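Local coordinates for Zn-dependent hydrolase of metallo-beta-lactamase superfamily TM0207 (Thermotoga maritima, PDB 1VJN), which is probably a zinc-dependent hydrolase of the metallo-beta-lactamase superfamily, whose substrate is not established, at residues D76-Y81 against G90-H95; E156-A161 against K191-Y196. All coordinates share one frame; numbering follows the deposited sequence.

Contact 1. Residues D76-Y81 against G90-H95; sequences DRPGAY and GVETFH
The pyrrolidine ring of Pro78 lies alongside the backbone of Gly90-Glu92 and meets it through CB, 3.3 Å from the carbonyl O of Gly90. Its CG reaches on toward Glu92, facing CB of that residue across 4.2 Å, so the ring extends past the paired residues to the foot of the glutamate side chain. The backbone of Pro78 is close as well: its CA stands 4.0 Å from CA of Gly90, a spacing that two chains reach here because Gly90 carries no side chain on that side.

Next along, Gly79 and Gly90 form an antiparallel hydrogen-bonded pair. Gly79 N donates to Gly90 O at 2.9 Å, and Gly90 N returns a bond to Gly79 O at 2.8 Å. The second is nearly straight, 165° at the hydrogen, and lies in the carbonyl plane of Gly79. Gly79 has a positive phi of 133°, in a region of backbone angles used mainly by glycine.

Tyr81, two residues on from Gly79, ties its strand back to the loop before it. Its OH donates to Arg77 O at 2.7 Å, coming from above the carbonyl plane; with CG on the backbone N side (chi1 -46°), the ring leans back along its own chain to get there.

The pairing belongs to the beta hairpin of strands 79-83 and 86-95, of which 79-83 is one of the two outermost strands of the eight-stranded mixed sheet. Strand 105-113 follows on the far side of 86-95, offering Ile107 to Pro78 and Lys105 to Glu92, while helix 130-136 touches Val91 through Glu135.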
# COMPACT_ATOMS: atom_id res chain seq x y z
N ASP A 76 3.91 -9.16 10.95
CA ASP A 76 3.70 -10.05 9.83
C ASP A 76 2.55 -11.03 10.06
O ASP A 76 2.50 -12.04 9.40
CB ASP A 76 4.98 -10.83 9.53
CG ASP A 76 5.47 -11.64 10.70
OD1 ASP A 76 4.78 -11.77 11.74
OD2 ASP A 76 6.59 -12.17 10.68
N ARG A 77 1.63 -10.69 10.95
CA ARG A 77 0.44 -11.46 11.22
C ARG A 77 -0.78 -10.55 11.32
O ARG A 77 -0.64 -9.40 11.70
CB ARG A 77 0.60 -12.23 12.53
CG ARG A 77 1.58 -13.32 12.40
CD ARG A 77 2.01 -13.99 13.63
NE ARG A 77 3.04 -14.94 13.22
CZ ARG A 77 2.82 -16.20 12.82
NH1 ARG A 77 1.59 -16.73 12.85
NH2 ARG A 77 3.86 -16.94 12.44
N PRO A 78 -1.97 -11.08 11.02
CA PRO A 78 -3.22 -10.31 11.19
C PRO A 78 -3.52 -9.92 12.67
O PRO A 78 -2.94 -10.49 13.58
CB PRO A 78 -4.30 -11.24 10.62
CG PRO A 78 -3.69 -12.55 10.46
CD PRO A 78 -2.23 -12.44 10.51
N GLY A 79 -4.38 -8.94 12.86
CA GLY A 79 -4.81 -8.52 14.19
C GLY A 79 -4.75 -7.02 14.35
O GLY A 79 -4.59 -6.26 13.39
N ALA A 80 -4.85 -6.59 15.59
CA ALA A 80 -4.93 -5.18 15.90
C ALA A 80 -3.77 -4.80 16.78
O ALA A 80 -3.52 -5.44 17.79
CB ALA A 80 -6.24 -4.88 16.59
N TYR A 81 -3.04 -3.77 16.39
CA TYR A 81 -1.86 -3.38 17.08
C TYR A 81 -1.83 -1.87 17.24
O TYR A 81 -2.45 -1.11 16.50
CB TYR A 81 -0.62 -3.78 16.29
CG TYR A 81 -0.64 -5.19 15.76
CD1 TYR A 81 -1.28 -5.51 14.55
CD2 TYR A 81 -0.00 -6.21 16.46
CE1 TYR A 81 -1.27 -6.82 14.08
CE2 TYR A 81 -0.00 -7.50 16.00
CZ TYR A 81 -0.63 -7.80 14.81
OH TYR A 81 -0.58 -9.10 14.38
N GLY A 90 -4.04 -5.69 10.71
CA GLY A 90 -3.73 -6.67 9.67
C GLY A 90 -4.91 -7.57 9.37
O GLY A 90 -5.50 -8.15 10.29
N VAL A 91 -5.23 -7.71 8.09
CA VAL A 91 -6.44 -8.49 7.66
C VAL A 91 -5.96 -9.49 6.64
O VAL A 91 -5.39 -9.10 5.66
CB VAL A 91 -7.52 -7.54 7.07
CG1 VAL A 91 -8.68 -8.27 6.47
CG2 VAL A 91 -8.01 -6.58 8.12
N GLU A 92 -6.12 -10.78 6.91
CA GLU A 92 -5.67 -11.82 6.00
C GLU A 92 -6.72 -11.93 4.90
O GLU A 92 -7.93 -11.93 5.19
CB GLU A 92 -5.54 -13.15 6.72
CG GLU A 92 -4.60 -14.18 6.09
CD GLU A 92 -4.08 -15.16 7.16
OE1 GLU A 92 -4.91 -15.75 7.92
OE2 GLU A 92 -2.84 -15.35 7.26
N THR A 93 -6.26 -11.95 3.66
CA THR A 93 -7.14 -12.10 2.51
C THR A 93 -6.94 -13.41 1.79
O THR A 93 -7.72 -13.77 0.89
CB THR A 93 -6.97 -10.97 1.50
OG1 THR A 93 -5.64 -10.88 0.98
CG2 THR A 93 -7.26 -9.67 2.11
N PHE A 94 -5.84 -14.08 2.14
CA PHE A 94 -5.55 -15.36 1.63
C PHE A 94 -4.69 -16.10 2.65
O PHE A 94 -3.80 -15.49 3.29
CB PHE A 94 -4.77 -15.28 0.34
CG PHE A 94 -4.38 -16.63 -0.17
CD1 PHE A 94 -5.37 -17.51 -0.59
CD2 PHE A 94 -3.05 -17.05 -0.16
CE1 PHE A 94 -5.04 -18.80 -1.03
CE2 PHE A 94 -2.70 -18.33 -0.60
CZ PHE A 94 -3.70 -19.22 -1.03
N HIS A 95 -4.95 -17.39 2.78
CA HIS A 95 -4.06 -18.30 3.50
C HIS A 95 -4.43 -19.74 3.10
O HIS A 95 -5.57 -20.14 3.32
CB HIS A 95 -4.19 -18.11 5.01
CG HIS A 95 -3.27 -18.98 5.82
ND1 HIS A 95 -3.33 -20.36 5.79
CD2 HIS A 95 -2.30 -18.67 6.71
CE1 HIS A 95 -2.43 -20.86 6.61
NE2 HIS A 95 -1.78 -19.85 7.18

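Contact 2. Residues E156-A161 against K191-Y196; sequences EAKEVA and KLFDSY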
# COMPACT_ATOMS: atom_id res chain seq x y z
N GLU A 156 -10.65 -4.92 -11.44
CA GLU A 156 -10.90 -5.41 -10.11
C GLU A 156 -10.30 -4.42 -9.10
O GLU A 156 -10.83 -4.28 -8.01
CB GLU A 156 -10.23 -6.76 -9.89
CG GLU A 156 -10.85 -7.91 -10.67
CD GLU A 156 -9.93 -9.13 -10.68
OE1 GLU A 156 -8.77 -9.05 -11.19
OE2 GLU A 156 -10.37 -10.16 -10.17
N ALA A 157 -9.18 -3.77 -9.43
CA ALA A 157 -8.61 -2.78 -8.49
C ALA A 157 -9.52 -1.59 -8.31
O ALA A 157 -9.69 -1.09 -7.19
CB ALA A 157 -7.25 -2.34 -8.92
N LYS A 158 -10.12 -1.10 -9.39
CA LYS A 158 -11.08 -0.00 -9.26
C LYS A 158 -12.31 -0.43 -8.43
O LYS A 158 -12.86 0.36 -7.67
CB LYS A 158 -11.56 0.51 -10.63
CG LYS A 158 -12.37 1.80 -10.55
CD LYS A 158 -12.78 2.29 -11.94
CE LYS A 158 -13.57 3.59 -11.88
NZ LYS A 158 -14.59 3.51 -10.81
N GLU A 159 -12.76 -1.67 -8.61
CA GLU A 159 -13.90 -2.21 -7.85
C GLU A 159 -13.61 -2.21 -6.32
O GLU A 159 -14.43 -1.74 -5.50
CB GLU A 159 -14.17 -3.61 -8.36
CG GLU A 159 -15.51 -4.19 -7.99
CD GLU A 159 -15.73 -5.58 -8.60
OE1 GLU A 159 -15.11 -5.92 -9.65
OE2 GLU A 159 -16.53 -6.34 -8.00
N VAL A 160 -12.42 -2.67 -5.97
CA VAL A 160 -11.92 -2.62 -4.61
C VAL A 160 -11.78 -1.19 -4.12
O VAL A 160 -12.19 -0.86 -3.01
CB VAL A 160 -10.55 -3.36 -4.48
CG1 VAL A 160 -9.89 -3.11 -3.15
CG2 VAL A 160 -10.73 -4.86 -4.65
N ALA A 161 -11.20 -0.31 -4.93
CA ALA A 161 -11.13 1.10 -4.54
C ALA A 161 -12.51 1.65 -4.23
O ALA A 161 -12.68 2.36 -3.26
CB ALA A 161 -10.50 1.91 -5.58
N LYS A 191 -6.83 4.49 -17.56
CA LYS A 191 -7.92 4.71 -18.49
C LYS A 191 -9.33 4.55 -17.86
O LYS A 191 -10.32 4.95 -18.45
CB LYS A 191 -7.77 3.84 -19.75
CG LYS A 191 -7.67 2.34 -19.51
CD LYS A 191 -8.50 1.50 -20.50
CE LYS A 191 -8.14 1.73 -21.97
NZ LYS A 191 -9.21 1.18 -22.90
N LEU A 192 -9.41 4.02 -16.65
CA LEU A 192 -10.69 3.79 -16.00
C LEU A 192 -11.16 4.97 -15.19
O LEU A 192 -12.25 4.94 -14.62
CB LEU A 192 -10.59 2.54 -15.11
CG LEU A 192 -10.19 1.24 -15.83
CD1 LEU A 192 -9.99 0.11 -14.80
CD2 LEU A 192 -11.22 0.84 -16.92
N PHE A 193 -10.33 6.01 -15.11
CA PHE A 193 -10.62 7.20 -14.32
C PHE A 193 -10.58 8.45 -15.20
O PHE A 193 -10.03 8.46 -16.30
CB PHE A 193 -9.62 7.35 -13.17
CG PHE A 193 -9.57 6.15 -12.24
CD1 PHE A 193 -8.70 5.10 -12.50
CD2 PHE A 193 -10.36 6.09 -11.09
CE1 PHE A 193 -8.64 4.01 -11.65
CE2 PHE A 193 -10.31 4.99 -10.24
CZ PHE A 193 -9.45 3.95 -10.51
N ASP A 194 -11.17 9.52 -14.69
CA ASP A 194 -11.35 10.75 -15.47
C ASP A 194 -10.09 11.62 -15.52
O ASP A 194 -9.87 12.41 -16.46
CB ASP A 194 -12.55 11.53 -14.90
CG ASP A 194 -13.89 10.79 -15.11
OD1 ASP A 194 -14.16 10.29 -16.24
OD2 ASP A 194 -14.74 10.67 -14.18
N SER A 195 -9.27 11.46 -14.49
CA SER A 195 -8.05 12.18 -14.35
C SER A 195 -7.09 11.38 -13.47
O SER A 195 -7.47 10.41 -12.83
CB SER A 195 -8.35 13.53 -13.66
OG SER A 195 -8.92 13.30 -12.37
N TYR A 196 -5.83 11.82 -13.46
CA TYR A 196 -4.78 11.29 -12.61
C TYR A 196 -3.61 12.29 -12.58
O TYR A 196 -3.58 13.28 -13.34
CB TYR A 196 -4.28 9.94 -13.11
CG TYR A 196 -3.59 9.93 -14.46
CD1 TYR A 196 -2.23 10.14 -14.56
CD2 TYR A 196 -4.29 9.66 -15.62
CE1 TYR A 196 -1.59 10.14 -15.79
CE2 TYR A 196 -3.66 9.62 -16.84
CZ TYR A 196 -2.31 9.86 -16.92
OH TYR A 196 -1.66 9.84 -18.12
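Helix 154-163 is the connecting helix of a beta-alpha-beta crossover, joining the neighbouring parallel strands 141-145 and 168-172, and a loop from later in the chain packs against it here through the side chain of Lys158. The methylene chain of this lysine runs in the angle between Leu192 and the ring of Phe193. With CG anti to the backbone N (chi1 -170°) and the next two torsions also extended, it leaves the helix as a straight rod and lies over one face of the phenyl ring near its outer end. Lys158 CG sits 3.6 Å from Phe193 CZ, and Lys158 CE is 3.9 Å from Phe193 CE2. Lysine and phenylalanine point in opposite directions as they pass, so the tip of the ring meets the root of the lysine.

Beside the ring, the same rod crosses the start of the Leu192 side chain, where Lys158 CD approaches Leu192 CB to 3.9 Å. Further out, Lys158 CE comes within 3.3 Å of the carbonyl O of Leu192, a close contact of carbon with oxygen.

Segment 191-196 has no regular structure; it leads from the short helix 187-190 to strand 197-198, an edge strand of the same sheet to which the crossover contributes two strands. The Phe193 ring also packs edge-to-face with Phe189 and against Val214 of strand 213-216. Ala157, next to Lys158 on the helix, also touches Phe189.

Only at chi4 (-45°) does the lysine bend. Its ammonium NZ, beyond the hydrocarbon contact, forms a salt bridge with Asp162, one turn further along the same helix.

In the fold
Contact 1 and contact 2 come in series along the chain, the first closing before the second opens, and their centres lie 25 Å apart; the nearest atoms are about 9 Å from each other and do not touch. Both relate to the eight-stranded mixed sheet, contact 1 as part of it, in the hairpin of strands 79-83 and 86-95, and contact 2 through the helix and loop that connect its strands. Contact 1 thus pairs two strands at one border, and contact 2 ties a crossover helix between inner strands 141-145 and 168-172 to the loop leading to 197-198, the edge strand at the other, within the metallo-hydrolase/oxidoreductase fold of this protein.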